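Local coordinates for protein LYND (Lyngbya aestuarii, PDB 4V1T) that probably acts as an ATP-dependent YcaO cyclodehydratase that forms azoline rings on peptide substrates, and is captured here with ADP, magnesium and zinc, at residues 564-568 against 676-682. Residues are numbered along the deposited sequence; the frame is centred on the assembly and turned at random.
Sequences RRPAV and LPDTTQP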
# COMPACT_ATOMS: atom_id res chain seq x y z
N ARG B 564 30.19 -18.37 30.32
CA ARG B 564 29.31 -19.49 29.99
C ARG B 564 27.94 -19.22 30.60
O ARG B 564 27.81 -19.08 31.81
CB ARG B 564 29.89 -20.81 30.50
CG ARG B 564 31.30 -21.12 30.04
CD ARG B 564 31.41 -21.32 28.53
NE ARG B 564 30.93 -22.64 28.11
CZ ARG B 564 29.71 -22.91 27.66
NH1 ARG B 564 28.80 -21.95 27.54
NH2 ARG B 564 29.38 -24.15 27.32
N ARG B 565 26.91 -19.15 29.76
CA ARG B 565 25.57 -18.79 30.21
C ARG B 565 24.60 -19.94 30.02
O ARG B 565 24.76 -20.77 29.11
CB ARG B 565 25.07 -17.56 29.44
CG ARG B 565 25.95 -16.32 29.56
CD ARG B 565 26.07 -15.84 31.00
NE ARG B 565 24.76 -15.62 31.60
CZ ARG B 565 24.48 -15.76 32.89
NH1 ARG B 565 25.42 -16.13 33.74
NH2 ARG B 565 23.25 -15.54 33.33
N PRO B 566 23.55 -19.99 30.86
CA PRO B 566 22.53 -21.02 30.70
C PRO B 566 21.58 -20.74 29.54
O PRO B 566 21.33 -19.57 29.23
CB PRO B 566 21.78 -20.96 32.03
CG PRO B 566 21.89 -19.54 32.45
CD PRO B 566 23.25 -19.07 31.97
N ALA B 567 21.04 -21.79 28.92
CA ALA B 567 20.04 -21.62 27.88
C ALA B 567 18.68 -21.29 28.48
O ALA B 567 18.50 -21.30 29.71
CB ALA B 567 19.93 -22.88 27.03
N VAL B 568 17.73 -21.00 27.60
CA VAL B 568 16.36 -20.67 27.98
C VAL B 568 15.41 -21.73 27.44
O VAL B 568 15.38 -21.98 26.24
CB VAL B 568 15.94 -19.28 27.45
CG1 VAL B 568 14.53 -18.93 27.90
CG2 VAL B 568 16.93 -18.22 27.93
N LEU B 676 27.44 -21.43 23.02
CA LEU B 676 26.48 -22.48 23.30
C LEU B 676 26.27 -22.56 24.81
O LEU B 676 27.14 -22.18 25.58
CB LEU B 676 26.94 -23.82 22.71
CG LEU B 676 28.26 -24.40 23.18
CD1 LEU B 676 28.06 -25.24 24.44
CD2 LEU B 676 28.86 -25.24 22.06
N PRO B 677 25.08 -23.02 25.23
CA PRO B 677 24.80 -23.01 26.67
C PRO B 677 25.61 -24.05 27.43
O PRO B 677 25.92 -25.11 26.88
CB PRO B 677 23.32 -23.33 26.72
CG PRO B 677 23.06 -24.15 25.49
CD PRO B 677 23.98 -23.59 24.45
N ASP B 678 25.96 -23.75 28.67
CA ASP B 678 26.64 -24.74 29.49
C ASP B 678 25.58 -25.60 30.17
O ASP B 678 24.70 -25.09 30.88
CB ASP B 678 27.59 -24.10 30.52
CG ASP B 678 26.87 -23.24 31.52
OD1 ASP B 678 25.92 -22.53 31.13
OD2 ASP B 678 27.27 -23.29 32.71
N THR B 679 25.65 -26.90 29.91
CA THR B 679 24.71 -27.85 30.48
C THR B 679 24.95 -28.05 31.97
O THR B 679 24.23 -28.81 32.62
CB THR B 679 24.79 -29.20 29.75
OG1 THR B 679 26.16 -29.60 29.63
CG2 THR B 679 24.19 -29.08 28.36
N THR B 680 25.96 -27.38 32.50
CA THR B 680 26.23 -27.37 33.93
C THR B 680 25.09 -26.69 34.69
O THR B 680 24.76 -27.08 35.80
CB THR B 680 27.55 -26.63 34.24
OG1 THR B 680 28.62 -27.25 33.54
CG2 THR B 680 27.86 -26.64 35.73
N GLN B 681 24.48 -25.68 34.06
CA GLN B 681 23.43 -24.89 34.69
C GLN B 681 22.06 -25.29 34.18
O GLN B 681 21.93 -25.73 33.04
CB GLN B 681 23.65 -23.40 34.44
CG GLN B 681 24.85 -22.81 35.14
CD GLN B 681 25.19 -21.42 34.62
OE1 GLN B 681 24.41 -20.48 34.76
NE2 GLN B 681 26.37 -21.28 34.01
N PRO B 682 21.02 -25.13 35.01
CA PRO B 682 19.66 -25.46 34.59
C PRO B 682 19.12 -24.49 33.55
O PRO B 682 19.65 -23.39 33.38
CB PRO B 682 18.86 -25.37 35.89
CG PRO B 682 19.60 -24.38 36.72
CD PRO B 682 21.05 -24.58 36.38
O HOH W 1 27.58 -19.64 27.21
O HOH W 2 21.60 -24.38 30.53
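The carbonyl oxygen of Leu-676 takes a bond from NH1 of Arg-564 at 2.6 Å, nearly head-on to the carbonyl; water 1, which accepts from the backbone N of Arg-565, lies 3.0 Å from Leu-676 O and can donate to it. Arg-564 gets there because its chain folds back at chi2 and chi3 (-65° and -77°), which lays one guanidinium face over CB of Asp-678 and sets NH2 beside CD1 of Leu-676. Next along, the backbone N of Asp-678 donates to Arg-565 O at 3.2 Å, from above the carbonyl plane, and CA of Pro-677 lies 3.3 Å from the same oxygen in a bent CA-H...O contact. Asp-678 opens a type I turn that ends at Gln-681, whose NE2 binds Asp-678 OD2 on the syn side (2.6 Å) and reaches weakly to Arg-564 O. The other amide atom, OE1, lies 3.3 Å from CD of Pro-566. At Ala-567, next in the chain, CB presses tightly on CB of Pro-677 (3.4 Å), and water 2 links Ala-567 N to Gln-681 O. With an alanine at Arg-564, Leu-676 O is likely to lose its charged donor, and the guanidinium cover over Asp-678 CB would go with it. Pro-677 also packs on strand 590-596, and the guanidinium of Arg-565, one face covered by Pro-566 CD, makes a salt bridge with Asp-596. Two irregular loops of the YcaO domain are thus held chiefly by backbone carbonyls, one from each, taking N-H donors from the other loop.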